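Local structure of beta-n-acetylhexosaminidase (Streptococcus pneumoniae, 4AZI) at residues 10-16 and 39-45; 110-114 and 174-178; 163-168 and 216-222; 229-233 and 265-270. The protein probably removes terminal beta-linked N-acetylglucosamine from glycans, as one of the two family 20 catalytic modules of the pneumococcal exo-hexosaminidase StrH. The protein carries 2 engineered substitutions. All coordinates share one frame; numbering follows the deposited sequence.

Interaction 1 (10-16 and 39-45); sequences NKVISID and YSDVHLL
N10 reaches D41 with its side-chain amide: ND2 donates to OD2 at 2.8 Å. The acceptor lies in the amide plane, whereas the donor stands above the carboxylate plane. S40 OG bonds the same OD2 from the opposite face. A chi1 of 60° holds S40 OG between its own N and carbonyl carbon, where it also accepts from K11 N at 2.8 Å. K11 O is shared by two donors, S40 N on an in-plane lone pair and D41 N tilted from that plane.

From V12 onward the pairing is a parallel ladder, the first two strands of the TIM barrel, joined in sequence by helix 24-37 as a beta-alpha-beta unit. V12 CG1 lies 3.6 Å from H43 CB on the face that turns to the barrel interior. I13 belongs to the other face, its CG2 lying 4.0 Å from V42 CG2, the two branched chains running alongside each other; I13 O accepts from H43 N at 2.7 Å. S14, with OG anti to its backbone N (chi1 178°), hydrogen-bonds the edge of the H43 ring, OG to ND1 2.8 Å. I15 N meets H43 O at 2.8 Å, and I15 CB approaches L44 CD1 on the helix-covered face. D16 CA rests on L45 CD1 at 3.8 Å; its carboxylate pairs with R19 close to the bound inhibitor.

Because N178 ND2 bonds NE2 of H43, both ring nitrogens are engaged. That pair of bonds fixes the rotation of a buried ring and satisfies its polar edge inside the barrel.

Interaction 2 (110-114 and 174-178); sequences GLIPA and TKIFN
T174 packs its methyl and CB against the carbonyl of L111, with CG2 only 3.2 Å from L111 O. Its hydroxyl, set between backbone N and carbonyl carbon (chi1 63°), lies beside P113 CD and makes a weak bond to I176 O. I176 N does not meet the neighbouring backbone directly: a water accepts from it at 2.8 Å and donates to L111 O at 2.9 Å. On the barrel-interior side I176 CG2 meets I112 CG2 at 3.6 Å, the two side chains crossing at a slant, and M225 of the next strand touches both. I176 O abuts P113 CD at 3.3 Å, a carbon where other residues would offer an N-H.

F177 sets off away from 110-114, toward M167 of helix 153-170, yet its CD2 touches P113 CG at 3.8 Å, the two side chains crossing at about a right angle. N178 then restores direct pairing: its N donates to P113 O at 2.9 Å, nearly straight at 169°. Its CB faces A114 CB, and its OD1 accepts from G180 N.

This is the junction of the third and fourth strands of the TIM barrel, splayed at the start and close at A114 and N178, where the CA atoms come within 4.4 Å. P113 has no N-H for I176 O, and where the strands splay a water bridges L111 O and I176 N; the direct backbone N-H bond is the one from N178 N to P113 O.

Interaction 3 (163-168 and 216-222); sequences IGKYMD and MAKERGL. With BCN (bicine), chain J.
The guanidinium of R220 has G164 CA over one face, while D168 OD1, M216 O and a water lie at its edge, near its plane. NE donates to D168 OD1 at 2.9 Å as a salt bridge; the acceptor is in the guanidinium plane, but NE stands above the carboxylate plane, and the two planes are turned 26° apart. Along the same edge a water links the second pair of atoms, donating to D168 OD2 at 2.6 Å and accepting from R220 NH2 at 2.9 Å. NH1 bonds M216 O and, weakly, E219 OE2, so R220 connects D168 of helix 153-170 to the last turn of helix 203-219.

These two outer helices of the TIM barrel meet here. The second ends in a Schellman motif with G221 at positive phi, as the bonds from L222 N to A217 O and from G221 N to K218 O show.

Beneath the charges the contact is apolar. M167 is extended beyond CG, which carries SD to 3.8 Å from A217 N and CE onto A217 CB, while its CB packs on R220 CD at 3.6 Å. M216 bends at its last torsion (chi3 58°), folding CE against G164 N at 3.6 Å. The CG of M216 also borders the bicine site, 3.3 Å from bicine O22. Past the helix end, L222 CD1 sits 3.5 Å from M167 O.

Interaction 4 (229-233 and 265-270); sequences DGFYY and LASKGY
F231 and Y232 set their rings against Y270, whose hydroxyl oxygen lies at the edge of both, 3.6 Å from F231 CD2 and 3.5 Å from Y232 CE2. The F231 and Y270 planes are inclined 82° with centroids 6.0 Å apart. Y232 and Y270 cross at about a right angle, and Y232 CE2 lies in the plane of the Y270 ring, 3.7 Å from its CE2. Y270 OH finds its hydrogen-bond partner in D242 O, and Y232 OH in F241 N.

In the TIM barrel, the segment 229-233 lies in the loop between strands 223-227 and 246-249. The segment 265-270 holds the end of helix 262-267, finished by a Schellman motif at G269. D229, in the loop segment, bonds Y257 and W250 of the inhibitor pocket.

Aliphatic contacts come from L265 and K268. L265 CD2 packs on the backbone O of F231 at 3.8 Å and, obliquely, on Y232 CD2 at 4.1 Å. K268 bends at chi2 (-73°), which lays CD over one face of the Y232 ring, displaced toward its rim, with CE 3.8 Å from Y232 CE1; its NZ goes on to a salt bridge with D237.

All four contacts belong to one TIM-barrel domain built on an eight-stranded parallel sheet. Interactions 1 and 2 come in series along the chain, with centres about 9 Å apart, and share that sheet: strands 41-45 and 110-117 are neighbours, so four consecutive strands are covered. Interaction 3 lies about 11 Å from interaction 2, centre to centre, and alternates with it in sequence (110-114, 163-168, 174-178, 216-222); F177 and T174 touch M167 and L222, joining barrel wall to outer helices. Interaction 4 stands apart, its centre about 21 to 23 Å from the others. D16 comes near the bound inhibitor, and D229 bonds pocket residues, so interactions 1 and 4 border the ligand site through different elements, while the bicine lies beside interaction 3.

Interaction 1 (10-16 and 39-45)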
loop_
_atom_site.group_PDB
_atom_site.type_symbol
_atom_site.label_atom_id
_atom_site.label_comp_id
_atom_site.label_asym_id
_atom_site.label_seq_id
_atom_site.Cartn_x
_atom_site.Cartn_y
_atom_site.Cartn_z
ATOM N N ASN A 10 11.356 -5.937 3.638
ATOM C CA ASN A 10 10.296 -5.784 2.641
ATOM C C ASN A 10 10.743 -4.903 1.477
ATOM O O ASN A 10 11.319 -3.843 1.699
ATOM C CB ASN A 10 9.037 -5.182 3.278
ATOM C CG ASN A 10 8.343 -6.139 4.218
ATOM O OD1 ASN A 10 8.581 -6.119 5.426
ATOM N ND2 ASN A 10 7.463 -6.980 3.670
ATOM N N LYS A 11 10.495 -5.357 0.247
ATOM C CA LYS A 11 10.674 -4.529 -0.955
ATOM C C LYS A 11 9.328 -4.421 -1.650
ATOM O O LYS A 11 8.797 -5.407 -2.185
ATOM C CB LYS A 11 11.717 -5.113 -1.913
ATOM C CG LYS A 11 13.173 -4.910 -1.495
ATOM C CD LYS A 11 13.641 -5.884 -0.420
ATOM C CE LYS A 11 13.320 -7.323 -0.792
ATOM N NZ LYS A 11 14.019 -8.282 0.110
ATOM N N VAL A 12 8.766 -3.221 -1.628
ATOM C CA VAL A 12 7.358 -3.056 -1.963
ATOM C C VAL A 12 7.161 -2.092 -3.135
ATOM O O VAL A 12 7.813 -1.050 -3.213
ATOM C CB VAL A 12 6.543 -2.594 -0.729
ATOM C CG1 VAL A 12 5.046 -2.666 -1.003
ATOM C CG2 VAL A 12 6.871 -3.455 0.484
ATOM N N ILE A 13 6.281 -2.481 -4.056
ATOM C CA ILE A 13 5.765 -1.591 -5.091
ATOM C C ILE A 13 4.310 -1.255 -4.744
ATOM O O ILE A 13 3.490 -2.150 -4.522
ATOM C CB ILE A 13 5.935 -2.189 -6.533
ATOM C CG1 ILE A 13 5.343 -1.268 -7.610
ATOM C CG2 ILE A 13 5.379 -3.606 -6.636
ATOM C CD1 ILE A 13 6.002 0.099 -7.689
ATOM N N SER A 14 4.007 0.036 -4.649
ATOM C CA SER A 14 2.643 0.489 -4.350
ATOM C C SER A 14 1.954 0.958 -5.626
ATOM O O SER A 14 2.564 1.656 -6.432
ATOM C CB SER A 14 2.645 1.605 -3.296
ATOM O OG SER A 14 1.330 2.079 -3.036
ATOM N N ILE A 15 0.689 0.563 -5.789
ATOM C CA ILE A 15 -0.130 0.921 -6.953
ATOM C C ILE A 15 -1.465 1.531 -6.493
ATOM O O ILE A 15 -2.259 0.877 -5.801
ATOM C CB ILE A 15 -0.401 -0.312 -7.868
ATOM C CG1 ILE A 15 0.897 -0.907 -8.464
ATOM C CG2 ILE A 15 -1.435 0.004 -8.938
ATOM C CD1 ILE A 15 1.670 -0.024 -9.438
ATOM N N ASP A 16 -1.698 2.781 -6.886
ATOM C CA ASP A 16 -2.926 3.515 -6.572
ATOM C C ASP A 16 -4.075 3.026 -7.463
ATOM O O ASP A 16 -4.421 3.658 -8.466
ATOM C CB ASP A 16 -2.663 5.033 -6.738
ATOM C CG ASP A 16 -3.836 5.923 -6.303
ATOM O OD1 ASP A 16 -4.859 5.432 -5.772
ATOM O OD2 ASP A 16 -3.726 7.153 -6.509
ATOM N N TYR A 39 11.338 -8.034 -5.661
ATOM C CA TYR A 39 10.461 -7.432 -4.653
ATOM C C TYR A 39 9.826 -8.518 -3.791
ATOM O O TYR A 39 9.862 -9.692 -4.153
ATOM C CB TYR A 39 9.358 -6.610 -5.332
ATOM C CG TYR A 39 9.848 -5.321 -5.937
ATOM C CD1 TYR A 39 10.474 -5.301 -7.194
ATOM C CD2 TYR A 39 9.688 -4.116 -5.256
ATOM C CE1 TYR A 39 10.940 -4.118 -7.745
ATOM C CE2 TYR A 39 10.144 -2.924 -5.799
ATOM C CZ TYR A 39 10.767 -2.930 -7.046
ATOM O OH TYR A 39 11.222 -1.742 -7.567
ATOM N N SER A 40 9.245 -8.128 -2.656
ATOM C CA SER A 40 8.576 -9.089 -1.794
ATOM C C SER A 40 7.058 -8.893 -1.719
ATOM O O SER A 40 6.333 -9.819 -1.354
ATOM C CB SER A 40 9.181 -9.066 -0.379
ATOM O OG SER A 40 9.053 -7.778 0.194
ATOM N N ASP A 41 6.585 -7.692 -2.049
ATOM C CA ASP A 41 5.173 -7.338 -1.851
ATOM C C ASP A 41 4.637 -6.379 -2.908
ATOM O O ASP A 41 5.384 -5.560 -3.441
ATOM C CB ASP A 41 4.982 -6.674 -0.478
ATOM C CG ASP A 41 5.382 -7.580 0.677
ATOM O OD1 ASP A 41 4.536 -8.372 1.153
ATOM O OD2 ASP A 41 6.549 -7.496 1.113
ATOM N N VAL A 42 3.331 -6.471 -3.167
ATOM C CA VAL A 42 2.594 -5.442 -3.902
ATOM C C VAL A 42 1.645 -4.745 -2.924
ATOM O O VAL A 42 0.804 -5.393 -2.294
ATOM C CB VAL A 42 1.810 -6.028 -5.107
ATOM C CG1 VAL A 42 0.887 -4.987 -5.720
ATOM C CG2 VAL A 42 2.763 -6.552 -6.169
ATOM N N HIS A 43 1.807 -3.429 -2.784
ATOM C CA HIS A 43 0.927 -2.621 -1.955
ATOM C C HIS A 43 -0.162 -2.097 -2.829
ATOM O O HIS A 43 0.099 -1.364 -3.791
ATOM C CB HIS A 43 1.701 -1.484 -1.303
ATOM C CG HIS A 43 0.850 -0.557 -0.465
ATOM N ND1 HIS A 43 0.298 0.566 -0.962
ATOM C CD2 HIS A 43 0.477 -0.618 0.879
ATOM C CE1 HIS A 43 -0.392 1.195 0.009
ATOM N NE2 HIS A 43 -0.283 0.472 1.134
ATOM N N LEU A 44 -1.396 -2.480 -2.517
ATOM C CA LEU A 44 -2.525 -2.141 -3.373
ATOM C C LEU A 44 -3.591 -1.298 -2.666
ATOM O O LEU A 44 -4.345 -1.781 -1.807
ATOM C CB LEU A 44 -3.124 -3.407 -4.006
ATOM C CG LEU A 44 -4.121 -3.251 -5.169
ATOM C CD1 LEU A 44 -3.465 -2.726 -6.443
ATOM C CD2 LEU A 44 -4.836 -4.572 -5.448
ATOM N N LEU A 45 -3.637 -0.019 -3.034
ATOM C CA LEU A 45 -4.697 0.863 -2.573
ATOM C C LEU A 45 -5.957 0.502 -3.342
ATOM O O LEU A 45 -5.961 0.469 -4.583
ATOM C CB LEU A 45 -4.325 2.340 -2.756
ATOM C CG LEU A 45 -3.090 2.795 -1.979
ATOM C CD1 LEU A 45 -1.931 3.093 -2.926
ATOM C CD2 LEU A 45 -3.397 4.008 -1.115
#

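Interaction 2 (110-114 and 174-178)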
loop_
_atom_site.group_PDB
_atom_site.type_symbol
_atom_site.label_atom_id
_atom_site.label_comp_id
_atom_site.label_asym_id
_atom_site.label_seq_id
_atom_site.Cartn_x
_atom_site.Cartn_y
_atom_site.Cartn_z
ATOM N N GLY A 110 3.796 -11.085 -1.408
ATOM C CA GLY A 110 2.654 -10.752 -0.579
ATOM C C GLY A 110 1.811 -9.652 -1.200
ATOM O O GLY A 110 2.291 -8.880 -2.028
ATOM N N LEU A 111 0.541 -9.591 -0.824
ATOM C CA LEU A 111 -0.275 -8.422 -1.128
ATOM C C LEU A 111 -0.532 -7.618 0.151
ATOM O O LEU A 111 -0.846 -8.179 1.202
ATOM C CB LEU A 111 -1.605 -8.808 -1.788
ATOM C CG LEU A 111 -2.426 -7.591 -2.238
ATOM C CD1 LEU A 111 -2.139 -7.235 -3.692
ATOM C CD2 LEU A 111 -3.912 -7.814 -2.022
ATOM N N ILE A 112 -0.379 -6.302 0.056
ATOM C CA ILE A 112 -0.778 -5.415 1.130
ATOM C C ILE A 112 -1.892 -4.482 0.663
ATOM O O ILE A 112 -1.631 -3.515 -0.056
ATOM C CB ILE A 112 0.395 -4.571 1.683
ATOM C CG1 ILE A 112 1.630 -5.429 1.981
ATOM C CG2 ILE A 112 -0.052 -3.802 2.923
ATOM C CD1 ILE A 112 2.881 -4.617 2.291
ATOM N N PRO A 113 -3.139 -4.752 1.081
ATOM C CA PRO A 113 -4.235 -3.838 0.742
ATOM C C PRO A 113 -4.251 -2.552 1.569
ATOM O O PRO A 113 -3.897 -2.564 2.764
ATOM C CB PRO A 113 -5.474 -4.662 1.085
ATOM C CG PRO A 113 -5.032 -5.519 2.234
ATOM C CD PRO A 113 -3.603 -5.883 1.914
ATOM N N ALA A 114 -4.693 -1.464 0.940
ATOM C CA ALA A 114 -5.027 -0.219 1.629
ATOM C C ALA A 114 -6.474 0.191 1.337
ATOM O O ALA A 114 -6.921 0.143 0.174
ATOM C CB ALA A 114 -4.065 0.898 1.235
ATOM N N THR A 174 -3.697 -11.920 3.948
ATOM C CA THR A 174 -2.574 -10.989 3.911
ATOM C C THR A 174 -2.050 -10.824 5.342
ATOM O O THR A 174 -2.761 -11.123 6.306
ATOM C CB THR A 174 -2.992 -9.625 3.300
ATOM O OG1 THR A 174 -3.990 -9.002 4.117
ATOM C CG2 THR A 174 -3.563 -9.801 1.884
ATOM N N LYS A 175 -0.804 -10.385 5.493
ATOM C CA LYS A 175 -0.272 -10.106 6.831
ATOM C C LYS A 175 -0.625 -8.693 7.255
ATOM O O LYS A 175 -0.894 -8.444 8.434
ATOM C CB LYS A 175 1.252 -10.257 6.890
ATOM C CG LYS A 175 1.820 -11.608 6.481
ATOM C CD LYS A 175 3.340 -11.586 6.670
ATOM C CE LYS A 175 3.952 -12.970 6.528
ATOM N NZ LYS A 175 3.892 -13.493 5.137
ATOM N N ILE A 176 -0.588 -7.762 6.302
ATOM C CA ILE A 176 -0.702 -6.332 6.628
ATOM C C ILE A 176 -1.993 -5.721 6.091
ATOM O O ILE A 176 -2.489 -6.134 5.059
ATOM C CB ILE A 176 0.529 -5.527 6.143
ATOM C CG1 ILE A 176 1.807 -6.038 6.819
ATOM C CG2 ILE A 176 0.367 -4.035 6.454
ATOM C CD1 ILE A 176 3.105 -5.724 6.093
ATOM N N PHE A 177 -2.546 -4.759 6.824
ATOM C CA PHE A 177 -3.669 -3.954 6.331
ATOM C C PHE A 177 -3.383 -2.473 6.555
ATOM O O PHE A 177 -3.185 -2.036 7.691
ATOM C CB PHE A 177 -4.992 -4.351 7.013
ATOM C CG PHE A 177 -6.220 -3.728 6.386
ATOM C CD1 PHE A 177 -6.683 -2.482 6.809
ATOM C CD2 PHE A 177 -6.917 -4.392 5.364
ATOM C CE1 PHE A 177 -7.814 -1.908 6.230
ATOM C CE2 PHE A 177 -8.050 -3.826 4.795
ATOM C CZ PHE A 177 -8.500 -2.581 5.230
ATOM N N ASN A 178 -3.359 -1.701 5.470
ATOM C CA ASN A 178 -3.119 -0.259 5.554
ATOM C C ASN A 178 -4.426 0.539 5.611
ATOM O O ASN A 178 -5.161 0.591 4.620
ATOM C CB ASN A 178 -2.268 0.219 4.368
ATOM C CG ASN A 178 -1.810 1.670 4.512
ATOM O OD1 ASN A 178 -2.012 2.308 5.548
ATOM N ND2 ASN A 178 -1.179 2.197 3.459
HETATM O O HOH W 1 0.504 -8.208 3.806
#

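Interaction 3 (163-168 and 216-222)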
loop_
_atom_site.group_PDB
_atom_site.type_symbol
_atom_site.label_atom_id
_atom_site.label_comp_id
_atom_site.label_asym_id
_atom_site.label_seq_id
_atom_site.Cartn_x
_atom_site.Cartn_y
_atom_site.Cartn_z
ATOM N N ILE A 163 -15.132 -0.978 6.895
ATOM C CA ILE A 163 -13.717 -1.365 6.946
ATOM C C ILE A 163 -13.516 -2.694 7.676
ATOM O O ILE A 163 -12.629 -3.466 7.318
ATOM C CB ILE A 163 -12.827 -0.234 7.497
ATOM C CG1 ILE A 163 -12.659 0.825 6.403
ATOM C CG2 ILE A 163 -11.458 -0.764 7.903
ATOM C CD1 ILE A 163 -12.366 2.201 6.927
ATOM N N GLY A 164 -14.355 -2.951 8.679
ATOM C CA GLY A 164 -14.423 -4.259 9.344
ATOM C C GLY A 164 -14.680 -5.417 8.387
ATOM O O GLY A 164 -14.009 -6.456 8.463
ATOM N N LYS A 165 -15.653 -5.257 7.490
ATOM C CA LYS A 165 -15.946 -6.280 6.479
ATOM C C LYS A 165 -14.758 -6.532 5.561
ATOM O O LYS A 165 -14.372 -7.684 5.377
ATOM C CB LYS A 165 -17.201 -5.952 5.662
ATOM C CG LYS A 165 -18.502 -6.118 6.429
ATOM C CD LYS A 165 -18.747 -7.550 6.890
ATOM C CE LYS A 165 -19.947 -7.581 7.824
ATOM N NZ LYS A 165 -20.262 -8.935 8.363
ATOM N N TYR A 166 -14.168 -5.470 5.004
ATOM C CA TYR A 166 -12.948 -5.624 4.199
ATOM C C TYR A 166 -11.850 -6.345 4.983
ATOM O O TYR A 166 -11.210 -7.252 4.459
ATOM C CB TYR A 166 -12.425 -4.278 3.667
ATOM C CG TYR A 166 -13.256 -3.654 2.564
ATOM C CD1 TYR A 166 -13.402 -4.284 1.324
ATOM C CD2 TYR A 166 -13.878 -2.419 2.751
ATOM C CE1 TYR A 166 -14.157 -3.711 0.310
ATOM C CE2 TYR A 166 -14.635 -1.835 1.741
ATOM C CZ TYR A 166 -14.770 -2.489 0.521
ATOM O OH TYR A 166 -15.510 -1.919 -0.485
ATOM N N MET A 167 -11.644 -5.948 6.238
ATOM C CA MET A 167 -10.648 -6.602 7.088
ATOM C C MET A 167 -10.990 -8.090 7.303
ATOM O O MET A 167 -10.088 -8.939 7.342
ATOM C CB MET A 167 -10.522 -5.886 8.433
ATOM C CG MET A 167 -9.797 -4.557 8.415
ATOM S SD MET A 167 -9.769 -3.932 10.111
ATOM C CE MET A 167 -8.681 -2.506 9.974
ATOM N N ASP A 168 -12.290 -8.391 7.411
ATOM C CA ASP A 168 -12.784 -9.768 7.483
ATOM C C ASP A 168 -12.342 -10.601 6.267
ATOM O O ASP A 168 -11.870 -11.732 6.430
ATOM C CB ASP A 168 -14.316 -9.813 7.722
ATOM C CG ASP A 168 -14.712 -9.309 9.132
ATOM O OD1 ASP A 168 -13.847 -9.303 10.015
ATOM O OD2 ASP A 168 -15.881 -8.918 9.371
ATOM N N MET A 216 -8.827 -2.900 15.480
ATOM C CA MET A 216 -9.663 -3.727 14.645
ATOM C C MET A 216 -8.787 -4.649 13.814
ATOM O O MET A 216 -9.085 -5.841 13.669
ATOM C CB MET A 216 -10.534 -2.852 13.753
ATOM C CG MET A 216 -11.861 -2.457 14.382
ATOM S SD MET A 216 -12.718 -1.157 13.472
ATOM C CE MET A 216 -12.892 -1.877 11.830
ATOM N N ALA A 217 -7.707 -4.073 13.288
ATOM C CA ALA A 217 -6.729 -4.787 12.489
ATOM C C ALA A 217 -6.158 -5.942 13.290
ATOM O O ALA A 217 -6.147 -7.073 12.814
ATOM C CB ALA A 217 -5.612 -3.846 12.044
ATOM N N LYS A 218 -5.718 -5.651 14.519
ATOM C CA LYS A 218 -5.063 -6.638 15.367
ATOM C C LYS A 218 -5.966 -7.786 15.811
ATOM O O LYS A 218 -5.507 -8.930 15.909
ATOM C CB LYS A 218 -4.425 -5.962 16.598
ATOM C CG LYS A 218 -3.158 -5.165 16.280
ATOM C CD LYS A 218 -2.519 -4.547 17.520
ATOM C CE LYS A 218 -3.182 -3.241 17.943
ATOM N NZ LYS A 218 -2.502 -2.662 19.145
ATOM N N GLU A 219 -7.237 -7.486 16.081
ATOM C CA GLU A 219 -8.182 -8.504 16.555
ATOM C C GLU A 219 -8.602 -9.459 15.438
ATOM O O GLU A 219 -9.150 -10.533 15.701
ATOM C CB GLU A 219 -9.403 -7.873 17.248
ATOM C CG GLU A 219 -10.361 -7.145 16.321
ATOM C CD GLU A 219 -11.643 -6.698 17.007
ATOM O OE1 GLU A 219 -12.125 -7.416 17.910
ATOM O OE2 GLU A 219 -12.176 -5.626 16.638
ATOM N N ARG A 220 -8.338 -9.058 14.200
ATOM C CA ARG A 220 -8.521 -9.918 13.033
ATOM C C ARG A 220 -7.191 -10.513 12.548
ATOM O O ARG A 220 -7.128 -11.119 11.479
ATOM C CB ARG A 220 -9.249 -9.151 11.926
ATOM C CG ARG A 220 -10.724 -8.901 12.227
ATOM C CD ARG A 220 -11.244 -7.708 11.441
ATOM N NE ARG A 220 -12.629 -7.355 11.765
ATOM C CZ ARG A 220 -12.992 -6.529 12.746
ATOM N NH1 ARG A 220 -12.081 -5.972 13.532
ATOM N NH2 ARG A 220 -14.278 -6.262 12.954
ATOM N N GLY A 221 -6.130 -10.351 13.335
ATOM C CA GLY A 221 -4.847 -11.007 13.025
ATOM C C GLY A 221 -4.109 -10.325 11.888
ATOM O O GLY A 221 -3.271 -10.930 11.224
ATOM N N LEU A 222 -4.427 -9.056 11.666
ATOM C CA LEU A 222 -3.767 -8.266 10.636
ATOM C C LEU A 222 -2.831 -7.250 11.320
ATOM O O LEU A 222 -3.198 -6.649 12.336
ATOM C CB LEU A 222 -4.810 -7.566 9.766
ATOM C CG LEU A 222 -5.639 -8.397 8.767
ATOM C CD1 LEU A 222 -6.987 -7.742 8.498
ATOM C CD2 LEU A 222 -4.898 -8.608 7.457
HETATM N N1 BCN J . -11.338 -1.015 20.780
HETATM C C1 BCN J . -11.664 -2.248 20.012
HETATM C C2 BCN J . -12.089 -1.978 18.558
HETATM O O21 BCN J . -13.015 -1.158 18.365
HETATM O O22 BCN J . -11.486 -2.620 17.672
HETATM C C3 BCN J . -10.750 0.097 19.992
HETATM C C4 BCN J . -10.473 1.345 20.842
HETATM O O4 BCN J . -9.102 1.729 20.679
HETATM C C5 BCN J . -10.663 -1.341 22.069
HETATM C C6 BCN J . -9.192 -1.782 21.923
HETATM O O6 BCN J . -9.095 -3.201 22.081
HETATM O O HOH W 2 -16.405 -7.114 11.102
#

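Interaction 4 (229-233 and 265-270)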
loop_
_atom_site.group_PDB
_atom_site.type_symbol
_atom_site.label_atom_id
_atom_site.label_comp_id
_atom_site.label_asym_id
_atom_site.label_seq_id
_atom_site.Cartn_x
_atom_site.Cartn_y
_atom_site.Cartn_z
ATOM N N ASP A 229 1.376 10.909 8.669
ATOM C CA ASP A 229 0.846 12.284 8.853
ATOM C C ASP A 229 0.196 12.566 10.211
ATOM O O ASP A 229 0.556 13.523 10.895
ATOM C CB ASP A 229 -0.192 12.638 7.775
ATOM C CG ASP A 229 0.294 12.370 6.366
ATOM O OD1 ASP A 229 0.884 11.302 6.114
ATOM O OD2 ASP A 229 0.047 13.226 5.499
ATOM N N GLY A 230 -0.769 11.732 10.588
ATOM C CA GLY A 230 -1.628 12.043 11.717
ATOM C C GLY A 230 -1.042 11.687 13.060
ATOM O O GLY A 230 -1.646 11.975 14.083
ATOM N N PHE A 231 0.127 11.050 13.068
ATOM C CA PHE A 231 0.695 10.507 14.303
ATOM C C PHE A 231 1.633 11.482 15.007
ATOM O O PHE A 231 2.650 11.901 14.446
ATOM C CB PHE A 231 1.401 9.169 14.031
ATOM C CG PHE A 231 0.457 8.026 13.751
ATOM C CD1 PHE A 231 -0.175 7.909 12.513
ATOM C CD2 PHE A 231 0.196 7.069 14.728
ATOM C CE1 PHE A 231 -1.050 6.859 12.259
ATOM C CE2 PHE A 231 -0.670 6.013 14.478
ATOM C CZ PHE A 231 -1.297 5.905 13.240
ATOM N N TYR A 232 1.288 11.818 16.244
ATOM C CA TYR A 232 2.057 12.751 17.063
ATOM C C TYR A 232 2.427 14.009 16.302
ATOM O O TYR A 232 3.598 14.359 16.184
ATOM C CB TYR A 232 3.286 12.049 17.652
ATOM C CG TYR A 232 2.874 10.994 18.646
ATOM C CD1 TYR A 232 2.693 11.316 19.987
ATOM C CD2 TYR A 232 2.625 9.685 18.242
ATOM C CE1 TYR A 232 2.286 10.364 20.896
ATOM C CE2 TYR A 232 2.225 8.723 19.148
ATOM C CZ TYR A 232 2.061 9.073 20.476
ATOM O OH TYR A 232 1.660 8.142 21.389
ATOM N N TYR A 233 1.411 14.677 15.766
ATOM C CA TYR A 233 1.623 15.870 14.944
ATOM C C TYR A 233 2.455 16.876 15.725
ATOM O O TYR A 233 2.259 17.046 16.934
ATOM C CB TYR A 233 0.280 16.477 14.525
ATOM C CG TYR A 233 0.392 17.674 13.604
ATOM C CD1 TYR A 233 0.735 17.520 12.257
ATOM C CD2 TYR A 233 0.132 18.958 14.075
ATOM C CE1 TYR A 233 0.819 18.622 11.407
ATOM C CE2 TYR A 233 0.219 20.064 13.241
ATOM C CZ TYR A 233 0.564 19.894 11.912
ATOM O OH TYR A 233 0.649 20.995 11.096
ATOM N N LEU A 265 9.075 9.778 16.142
ATOM C CA LEU A 265 8.267 8.550 16.113
ATOM C C LEU A 265 9.046 7.305 16.533
ATOM O O LEU A 265 8.516 6.480 17.271
ATOM C CB LEU A 265 7.596 8.349 14.750
ATOM C CG LEU A 265 6.579 9.408 14.315
ATOM C CD1 LEU A 265 6.090 9.093 12.901
ATOM C CD2 LEU A 265 5.418 9.473 15.291
ATOM N N ALA A 266 10.303 7.182 16.097
ATOM C CA ALA A 266 11.177 6.096 16.562
ATOM C C ALA A 266 11.292 6.093 18.082
ATOM O O ALA A 266 11.239 5.022 18.719
ATOM C CB ALA A 266 12.557 6.194 15.926
ATOM N N SER A 267 11.423 7.299 18.649
ATOM C CA SER A 267 11.520 7.502 20.092
ATOM C C SER A 267 10.280 6.973 20.833
ATOM O O SER A 267 10.383 6.503 21.966
ATOM C CB SER A 267 11.799 8.983 20.419
ATOM O OG SER A 267 10.629 9.788 20.361
ATOM N N LYS A 268 9.125 7.014 20.169
ATOM C CA LYS A 268 7.868 6.481 20.710
ATOM C C LYS A 268 7.694 4.975 20.501
ATOM O O LYS A 268 6.631 4.429 20.818
ATOM C CB LYS A 268 6.665 7.207 20.086
ATOM C CG LYS A 268 6.485 8.650 20.527
ATOM C CD LYS A 268 5.972 8.735 21.955
ATOM C CE LYS A 268 5.777 10.181 22.357
ATOM N NZ LYS A 268 5.589 10.300 23.827
ATOM N N GLY A 269 8.717 4.325 19.950
ATOM C CA GLY A 269 8.716 2.879 19.713
ATOM C C GLY A 269 8.275 2.413 18.325
ATOM O O GLY A 269 8.175 1.221 18.080
ATOM N N TYR A 270 8.012 3.336 17.412
ATOM C CA TYR A 270 7.444 2.945 16.112
ATOM C C TYR A 270 8.445 2.281 15.170
ATOM O O TYR A 270 9.641 2.555 15.233
ATOM C CB TYR A 270 6.798 4.142 15.420
ATOM C CG TYR A 270 5.473 4.542 16.015
ATOM C CD1 TYR A 270 4.373 3.708 15.903
ATOM C CD2 TYR A 270 5.319 5.752 16.693
ATOM C CE1 TYR A 270 3.149 4.059 16.425
ATOM C CE2 TYR A 270 4.092 6.111 17.236
ATOM C CZ TYR A 270 3.009 5.251 17.092
ATOM O OH TYR A 270 1.780 5.564 17.609
#